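Local coordinates for protein concanavalin B (Canavalia ensiformis, PDB 6CAF) that may act as a carbohydrate-binding protein, a chitinase-like seed protein of glycosyl hydrolase family 18, at residues D46-N51 against M100-F105; S92-C97 against V146-I151; L249-S254 against G262-S267. One frame throughout, in Å; residues are numbered along the deposited sequence. Where two conformers were deposited one is given.

Contact 1: residues D46-N51 against M100-F105; sequences DTCKTN and MGVKVF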
loop_
_atom_site.group_PDB
_atom_site.type_symbol
_atom_site.label_atom_id
_atom_site.label_comp_id
_atom_site.label_asym_id
_atom_site.label_seq_id
_atom_site.Cartn_x
_atom_site.Cartn_y
_atom_site.Cartn_z
ATOM N N ASP A 46 -3.009 -17.850 -3.332
ATOM C CA ASP A 46 -4.466 -17.888 -3.142
ATOM C C ASP A 46 -5.018 -16.496 -3.177
ATOM O O ASP A 46 -6.096 -16.267 -3.696
ATOM C CB ASP A 46 -4.857 -18.549 -1.804
ATOM C CG ASP A 46 -4.570 -19.994 -1.753
ATOM O OD1 ASP A 46 -4.377 -20.649 -2.808
ATOM O OD2 ASP A 46 -4.490 -20.513 -0.620
ATOM N N THR A 47 -4.273 -15.555 -2.600
ATOM C CA THR A 47 -4.670 -14.160 -2.591
ATOM C C THR A 47 -4.855 -13.674 -4.030
ATOM O O THR A 47 -5.895 -13.118 -4.388
ATOM C CB THR A 47 -3.618 -13.355 -1.822
ATOM O OG1 THR A 47 -3.649 -13.788 -0.462
ATOM C CG2 THR A 47 -3.892 -11.882 -1.848
ATOM N N CYS A 48 -3.829 -13.862 -4.853
ATOM C CA CYS A 48 -3.902 -13.393 -6.228
ATOM C C CYS A 48 -5.003 -14.077 -7.023
ATOM O O CYS A 48 -5.716 -13.440 -7.801
ATOM C CB CYS A 48 -2.540 -13.622 -6.905
ATOM S SG CYS A 48 -1.281 -12.513 -6.240
ATOM N N LYS A 49 -5.120 -15.376 -6.829
ATOM C CA LYS A 49 -6.047 -16.155 -7.651
ATOM C C LYS A 49 -7.514 -15.909 -7.336
ATOM O O LYS A 49 -8.377 -16.363 -8.084
ATOM C CB LYS A 49 -5.755 -17.656 -7.573
ATOM C CG LYS A 49 -4.518 -18.022 -8.343
ATOM C CD LYS A 49 -4.200 -19.487 -8.342
ATOM C CE LYS A 49 -2.933 -19.745 -9.111
ATOM N NZ LYS A 49 -3.282 -19.769 -10.542
ATOM N N THR A 50 -7.809 -15.184 -6.255
ATOM C CA THR A 50 -9.178 -14.773 -6.034
ATOM C C THR A 50 -9.728 -13.890 -7.145
ATOM O O THR A 50 -10.943 -13.808 -7.335
ATOM C CB THR A 50 -9.370 -13.951 -4.750
ATOM O OG1 THR A 50 -8.650 -12.712 -4.837
ATOM C CG2 THR A 50 -8.972 -14.696 -3.516
ATOM N N ASN A 51 -8.830 -13.177 -7.809
ATOM C CA ASN A 51 -9.220 -12.152 -8.768
ATOM C C ASN A 51 -9.856 -10.935 -8.120
ATOM O O ASN A 51 -10.405 -10.097 -8.822
ATOM C CB ASN A 51 -10.139 -12.696 -9.868
ATOM C CG ASN A 51 -9.375 -13.094 -11.098
ATOM O OD1 ASN A 51 -9.444 -12.437 -12.137
ATOM N ND2 ASN A 51 -8.616 -14.151 -10.979
ATOM N N MET A 100 -1.054 -12.982 -14.202
ATOM C CA MET A 100 -2.495 -12.828 -14.283
ATOM C C MET A 100 -2.960 -11.390 -14.049
ATOM O O MET A 100 -4.135 -11.129 -13.898
ATOM C CB MET A 100 -3.223 -13.836 -13.405
ATOM C CG MET A 100 -2.996 -13.691 -11.931
ATOM S SD MET A 100 -4.086 -14.811 -11.028
ATOM C CE MET A 100 -3.146 -15.110 -9.558
ATOM N N GLY A 101 -2.025 -10.447 -14.102
ATOM C CA GLY A 101 -2.365 -9.048 -14.119
ATOM C C GLY A 101 -2.431 -8.381 -12.767
ATOM O O GLY A 101 -2.925 -7.283 -12.669
ATOM N N VAL A 102 -1.955 -9.045 -11.722
ATOM C CA VAL A 102 -1.940 -8.452 -10.400
ATOM C C VAL A 102 -0.589 -7.765 -10.224
ATOM O O VAL A 102 0.459 -8.348 -10.493
ATOM C CB VAL A 102 -2.138 -9.505 -9.300
ATOM C CG1 VAL A 102 -2.059 -8.889 -7.926
ATOM C CG2 VAL A 102 -3.437 -10.252 -9.498
ATOM N N LYS A 103 -0.613 -6.522 -9.772
ATOM C CA LYS A 103 0.623 -5.814 -9.479
ATOM C C LYS A 103 1.075 -6.177 -8.075
ATOM O O LYS A 103 0.284 -6.099 -7.150
ATOM C CB LYS A 103 0.403 -4.321 -9.594
ATOM C CG LYS A 103 0.061 -3.850 -10.979
ATOM C CD LYS A 103 -0.040 -2.353 -11.046
ATOM C CE LYS A 103 -0.398 -1.885 -12.445
ATOM N NZ LYS A 103 -1.854 -2.001 -12.613
ATOM N N VAL A 104 2.335 -6.568 -7.925
ATOM C CA VAL A 104 2.855 -6.954 -6.635
ATOM C C VAL A 104 3.888 -5.904 -6.233
ATOM O O VAL A 104 4.880 -5.675 -6.935
ATOM C CB VAL A 104 3.488 -8.344 -6.698
ATOM C CG1 VAL A 104 4.047 -8.762 -5.358
ATOM C CG2 VAL A 104 2.497 -9.379 -7.217
ATOM N N PHE A 105 3.622 -5.254 -5.113
ATOM C CA PHE A 105 4.500 -4.227 -4.592
ATOM C C PHE A 105 5.224 -4.766 -3.361
ATOM O O PHE A 105 4.699 -5.645 -2.673
ATOM C CB PHE A 105 3.688 -3.019 -4.121
ATOM C CG PHE A 105 3.174 -2.080 -5.175
ATOM C CD1 PHE A 105 2.502 -2.467 -6.264
ATOM C CD2 PHE A 105 3.346 -0.736 -4.997
ATOM C CE1 PHE A 105 1.992 -1.557 -7.164
ATOM C CE2 PHE A 105 2.845 0.184 -5.890
ATOM C CZ PHE A 105 2.121 -0.236 -6.966
#
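C48 and V102 meet where helix 44-49 lies against the entrance of strand 103-109 in the TIM barrel of this family 18 protein. The compact part of the contact is on the barrel side. C48 turns its sulfur away from its own carbonyl carbon (chi1 -70°), which carries SG toward V102, 4.1 Å from the CG1 methyl, and into its disulfide with C97 of helix 91-99. A small, buried cysteine suits this place because it supplies both an apolar surface and a covalent tie. V102, beta-branched and apolar, fits the approach to a strand; it also packs on V56 of the neighbouring strand, as does T47 from the helix. Just before it, G101 takes a positive phi of 92° and closes helix 91-99 in a Schellman motif, with V102 N bonded to C97 O.

The outer side is looser: K49 is exposed to solvent and M100 partly so, and both were modelled in two conformers. In one of them the thioether end of M100 crosses the K49 chain at about a right angle, but its methyl lies implausibly close to C48. Methionine and lysine, long and flexible, suit a margin open to solvent. Beyond them the chain turns back at T50, whose OG1 donates to T47 O at 2.8 Å, tilted 17° from the carbonyl plane.

Contact 2: residues S92-C97 against V146-I151; sequences SQIKEC and VALDGI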
loop_
_atom_site.group_PDB
_atom_site.type_symbol
_atom_site.label_atom_id
_atom_site.label_comp_id
_atom_site.label_asym_id
_atom_site.label_seq_id
_atom_site.Cartn_x
_atom_site.Cartn_y
_atom_site.Cartn_z
ATOM N N SER A 92 8.158 -17.772 -7.486
ATOM C CA SER A 92 7.253 -18.331 -8.486
ATOM C C SER A 92 5.814 -17.795 -8.294
ATOM O O SER A 92 5.110 -17.553 -9.272
ATOM C CB SER A 92 7.263 -19.865 -8.430
ATOM O OG SER A 92 6.785 -20.308 -7.181
ATOM N N GLN A 93 5.389 -17.601 -7.051
ATOM C CA GLN A 93 4.058 -17.096 -6.766
ATOM C C GLN A 93 3.917 -15.647 -7.203
ATOM O O GLN A 93 2.883 -15.243 -7.759
ATOM C CB GLN A 93 3.689 -17.246 -5.285
ATOM C CG GLN A 93 3.513 -18.689 -4.865
ATOM C CD GLN A 93 3.258 -18.860 -3.394
ATOM O OE1 GLN A 93 2.276 -18.332 -2.849
ATOM N NE2 GLN A 93 4.114 -19.646 -2.738
ATOM N N ILE A 94 4.961 -14.857 -6.975
ATOM C CA ILE A 94 4.951 -13.486 -7.426
ATOM C C ILE A 94 4.792 -13.428 -8.946
ATOM O O ILE A 94 3.984 -12.676 -9.495
ATOM C CB ILE A 94 6.245 -12.786 -6.987
ATOM C CG1 ILE A 94 6.209 -12.585 -5.477
ATOM C CG2 ILE A 94 6.438 -11.467 -7.718
ATOM C CD1 ILE A 94 7.547 -12.236 -4.866
ATOM N N LYS A 95 5.587 -14.228 -9.645
ATOM C CA LYS A 95 5.557 -14.206 -11.091
ATOM C C LYS A 95 4.212 -14.682 -11.633
ATOM O O LYS A 95 3.710 -14.098 -12.594
ATOM C CB LYS A 95 6.721 -15.004 -11.662
ATOM C CG LYS A 95 8.026 -14.238 -11.441
ATOM C CD LYS A 95 9.272 -14.972 -11.868
ATOM C CE LYS A 95 10.458 -14.027 -11.840
ATOM N NZ LYS A 95 11.700 -14.742 -12.181
ATOM N N GLU A 96 3.576 -15.665 -10.981
ATOM C CA GLU A 96 2.228 -16.073 -11.431
ATOM C C GLU A 96 1.200 -14.991 -11.158
ATOM O O GLU A 96 0.320 -14.745 -11.996
ATOM C CB GLU A 96 1.724 -17.440 -10.902
ATOM C CG GLU A 96 1.851 -17.769 -9.413
ATOM C CD GLU A 96 1.609 -19.263 -9.127
ATOM O OE1 GLU A 96 1.581 -20.033 -10.111
ATOM O OE2 GLU A 96 1.447 -19.691 -7.943
ATOM N N CYS A 97 1.320 -14.324 -10.015
ATOM C CA CYS A 97 0.461 -13.164 -9.755
ATOM C C CYS A 97 0.566 -12.173 -10.893
ATOM O O CYS A 97 -0.445 -11.653 -11.395
ATOM C CB CYS A 97 0.880 -12.474 -8.447
ATOM S SG CYS A 97 0.506 -13.363 -6.917
ATOM N N VAL A 146 13.309 -11.203 -8.954
ATOM C CA VAL A 146 12.017 -10.643 -9.299
ATOM C C VAL A 146 12.145 -9.215 -9.799
ATOM O O VAL A 146 13.164 -8.548 -9.545
ATOM C CB VAL A 146 11.027 -10.661 -8.099
ATOM C CG1 VAL A 146 10.693 -12.088 -7.664
ATOM C CG2 VAL A 146 11.536 -9.847 -6.913
ATOM N N ALA A 147 11.099 -8.770 -10.497
ATOM C CA ALA A 147 10.924 -7.374 -10.814
ATOM C C ALA A 147 9.543 -6.975 -10.387
ATOM O O ALA A 147 8.566 -7.136 -11.112
ATOM C CB ALA A 147 11.125 -7.089 -12.292
ATOM N N LEU A 148 9.440 -6.524 -9.159
ATOM C CA LEU A 148 8.159 -6.133 -8.589
ATOM C C LEU A 148 7.596 -4.908 -9.298
ATOM O O LEU A 148 8.317 -4.146 -9.940
ATOM C CB LEU A 148 8.281 -5.872 -7.096
ATOM C CG LEU A 148 8.712 -7.074 -6.249
ATOM C CD1 LEU A 148 8.699 -6.695 -4.768
ATOM C CD2 LEU A 148 7.860 -8.290 -6.483
ATOM N N ASP A 149 6.288 -4.715 -9.166
ATOM C CA ASP A 149 5.614 -3.637 -9.843
ATOM C C ASP A 149 5.703 -2.309 -9.165
ATOM O O ASP A 149 5.357 -1.292 -9.768
ATOM C CB ASP A 149 4.175 -4.026 -10.054
ATOM C CG ASP A 149 4.059 -5.246 -10.900
ATOM O OD1 ASP A 149 4.294 -5.142 -12.116
ATOM O OD2 ASP A 149 3.837 -6.346 -10.358
ATOM N N GLY A 150 6.167 -2.281 -7.920
ATOM C CA GLY A 150 6.291 -1.020 -7.243
ATOM C C GLY A 150 6.803 -1.132 -5.828
ATOM O O GLY A 150 6.954 -2.220 -5.287
ATOM N N ILE A 151 7.046 0.044 -5.245
ATOM C CA ILE A 151 7.465 0.194 -3.862
ATOM C C ILE A 151 6.421 1.077 -3.196
ATOM O O ILE A 151 6.092 2.170 -3.698
ATOM C CB ILE A 151 8.855 0.860 -3.730
ATOM C CG1 ILE A 151 9.922 0.054 -4.468
ATOM C CG2 ILE A 151 9.208 1.077 -2.271
ATOM C CD1 ILE A 151 10.205 -1.338 -3.963
#
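The chi1 of I94, -71°, sets its CG2 methyl anti to the backbone N and facing L148, while a nearly straight chi2 of 165° stretches CD1 toward V146. L148 has its CG anti to the carbonyl carbon, and with chi2 at -176° its CD2 branch is the one that meets the helix. The CG2 of I94 and the CD2 of L148 then touch at 3.7 Å, methyl against methyl, with the two side chains crossing at about a right angle. On the other branch the contact is lighter: I94 CD1 stands 4.2 Å from V146 CG1.

One isoleucine of helix 91-99 thus serves two residues of the loop that leads into strand 150-154 of the barrel. Its two branches of unequal length suit that task, a methyl for the near partner and an ethyl for the farther one. L44 of helix 44-49 and L143 also touch I94, and L148 rests on L106 and F134, which extends the apolar layer between the outer helices and the barrel wall.

Polar groups stay at its margins. K95 runs its chain along the edge of the contact and brings its amine to a salt bridge with E91 and a bond to K145 O, just before V146. D149 OD2 accepts from Q98 NE2 and V104 N, which pins the loop where it enters the strand. Because the touching groups are all methyls, their attraction is hydrophobic and nondirectional, and it depends on closeness of fit and burial, while alignment of loop and helix probably owes more to the surrounding polar bonds.

Contact 3: residues L249-S254 against G262-S267; sequences LELPAS and GYIPPS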
loop_
_atom_site.group_PDB
_atom_site.type_symbol
_atom_site.label_atom_id
_atom_site.label_comp_id
_atom_site.label_asym_id
_atom_site.label_seq_id
_atom_site.Cartn_x
_atom_site.Cartn_y
_atom_site.Cartn_z
ATOM N N LEU A 249 -8.878 4.997 -0.949
ATOM C CA LEU A 249 -9.179 4.897 0.478
ATOM C C LEU A 249 -8.608 3.602 1.014
ATOM O O LEU A 249 -9.011 2.512 0.572
ATOM C CB LEU A 249 -10.678 4.877 0.761
ATOM C CG LEU A 249 -11.461 6.091 0.310
ATOM C CD1 LEU A 249 -11.973 5.888 -1.114
ATOM C CD2 LEU A 249 -12.657 6.296 1.228
ATOM N N GLU A 250 -7.695 3.687 1.983
ATOM C CA GLU A 250 -7.248 2.502 2.703
ATOM C C GLU A 250 -8.121 2.349 3.937
ATOM O O GLU A 250 -8.268 3.289 4.725
ATOM C CB GLU A 250 -5.776 2.550 3.084
ATOM C CG GLU A 250 -5.359 1.299 3.804
ATOM C CD GLU A 250 -3.892 1.247 4.112
ATOM O OE1 GLU A 250 -3.114 1.533 3.181
ATOM O OE2 GLU A 250 -3.516 0.815 5.224
ATOM N N LEU A 251 -8.698 1.162 4.059
ATOM C CA LEU A 251 -9.720 0.887 5.053
ATOM C C LEU A 251 -9.431 -0.450 5.715
ATOM O O LEU A 251 -8.810 -1.345 5.120
ATOM C CB LEU A 251 -11.072 0.784 4.345
ATOM C CG LEU A 251 -11.572 2.076 3.683
ATOM C CD1 LEU A 251 -12.794 1.794 2.824
ATOM C CD2 LEU A 251 -11.812 3.123 4.737
ATOM N N PRO A 252 -9.924 -0.616 6.942
ATOM C CA PRO A 252 -9.802 -1.916 7.586
ATOM C C PRO A 252 -10.855 -2.869 7.050
ATOM O O PRO A 252 -11.993 -2.470 6.824
ATOM C CB PRO A 252 -10.063 -1.601 9.058
ATOM C CG PRO A 252 -10.898 -0.386 9.049
ATOM C CD PRO A 252 -10.604 0.370 7.798
ATOM N N ALA A 253 -10.486 -4.136 6.878
ATOM C CA ALA A 253 -11.439 -5.082 6.296
ATOM C C ALA A 253 -12.318 -5.760 7.320
ATOM O O ALA A 253 -13.185 -6.535 6.944
ATOM C CB ALA A 253 -10.728 -6.108 5.436
ATOM N N SER A 254 -12.107 -5.476 8.603
ATOM C CA SER A 254 -12.983 -5.975 9.644
ATOM C C SER A 254 -12.994 -4.970 10.781
ATOM O O SER A 254 -12.094 -4.144 10.881
ATOM C CB SER A 254 -12.476 -7.309 10.173
ATOM O OG SER A 254 -11.301 -7.117 10.919
ATOM N N GLY A 262 -13.106 3.396 12.284
ATOM C CA GLY A 262 -12.992 3.637 10.872
ATOM C C GLY A 262 -13.534 2.549 9.968
ATOM O O GLY A 262 -13.584 2.723 8.770
ATOM N N TYR A 263 -13.930 1.408 10.512
ATOM C CA TYR A 263 -14.517 0.389 9.665
ATOM C C TYR A 263 -15.788 0.880 8.995
ATOM O O TYR A 263 -16.677 1.457 9.640
ATOM C CB TYR A 263 -14.813 -0.886 10.489
ATOM C CG TYR A 263 -15.504 -1.982 9.705
ATOM C CD1 TYR A 263 -14.808 -2.757 8.808
ATOM C CD2 TYR A 263 -16.868 -2.185 9.806
ATOM C CE1 TYR A 263 -15.431 -3.735 8.080
ATOM C CE2 TYR A 263 -17.501 -3.150 9.068
ATOM C CZ TYR A 263 -16.765 -3.935 8.210
ATOM O OH TYR A 263 -17.393 -4.907 7.458
ATOM N N ILE A 264 -15.883 0.616 7.695
ATOM C CA ILE A 264 -17.035 1.005 6.916
ATOM C C ILE A 264 -17.680 -0.258 6.348
ATOM O O ILE A 264 -17.106 -0.948 5.524
ATOM C CB ILE A 264 -16.675 1.948 5.726
ATOM C CG1 ILE A 264 -15.735 3.070 6.151
ATOM C CG2 ILE A 264 -17.962 2.482 5.130
ATOM C CD1 ILE A 264 -15.426 4.073 5.090
ATOM N N PRO A 265 -18.881 -0.585 6.793
ATOM C CA PRO A 265 -19.511 -1.739 6.182
ATOM C C PRO A 265 -19.610 -1.607 4.682
ATOM O O PRO A 265 -19.852 -0.502 4.179
ATOM C CB PRO A 265 -20.898 -1.755 6.824
ATOM C CG PRO A 265 -20.729 -1.059 8.139
ATOM C CD PRO A 265 -19.710 0.010 7.851
ATOM N N PRO A 266 -19.407 -2.727 3.950
ATOM C CA PRO A 266 -19.420 -2.601 2.495
ATOM C C PRO A 266 -20.645 -1.893 1.921
ATOM O O PRO A 266 -20.503 -1.071 0.998
ATOM C CB PRO A 266 -19.331 -4.047 2.017
ATOM C CG PRO A 266 -18.498 -4.700 3.080
ATOM C CD PRO A 266 -18.915 -4.051 4.382
ATOM N N SER A 267 -21.842 -2.185 2.443
ATOM C CA SER A 267 -23.022 -1.521 1.871
ATOM C C SER A 267 -22.972 0.001 2.111
ATOM O O SER A 267 -23.435 0.808 1.280
ATOM C CB SER A 267 -24.293 -2.101 2.464
ATOM O OG SER A 267 -24.393 -1.785 3.842
HETATM O O HOH W 1 -13.765 -0.482 6.105
#
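G262 faces P252 with backbone alone: its carbonyl O lies 3.9 Å from P252 CD, and its phi of 106° would press a beta carbon against the preceding carbonyl, so glycine fits here. Y263 follows and leads its ring, anti to the backbone N (chi1 177°), alongside the chain of P252 to S254. A broad aromatic ring can touch two parts of that chain at once: P252 O sits at its edge, 3.5 Å from CD1, while S254 C approaches CD1 obliquely at 3.5 Å. Replacing Y263 by alanine is likely to leave a gap beside the backbone of 252-254, where the ring now packs.

This is the loop joining the seventh strand of the TIM barrel, 247-252, to helix 266-273, at the carboxyl end of the strands. At I264 the backbone is bridged to the strand by a water that donates to P252 O at 2.8 Å and accepts from I264 N at 2.9 Å. The I264 side chain turns to L251, its CD1 3.8 Å from L251 CD2, two branched aliphatic chains in a buried setting. P265 then occupies the N-cap position, and P266 begins the helix, whose first turn needs no N-H for helical bonds.

Contacts 1 and 2 share a neighbourhood at the amino ends of adjacent strands, 103-109 and 150-154. Helix 91-99, which carries contact 2, runs on into the second segment of contact 1; the C48-C97 disulfide links the two, and a probable V104 O to D149 N bond ties strand 103-109 to the residue just before strand 150-154. Contact 2 is buried and its touching groups are all aliphatic, whereas contact 1 is only partly buried, with a covalent tie inside and a solvent-exposed margin outside. Contact 3 is also buried but lies across the chain's centre from contact 2, at the carboxyl end of the sheet. It joins a strand to the loop that follows, where an aromatic ring, a proline and a bridging water accompany the aliphatic pair.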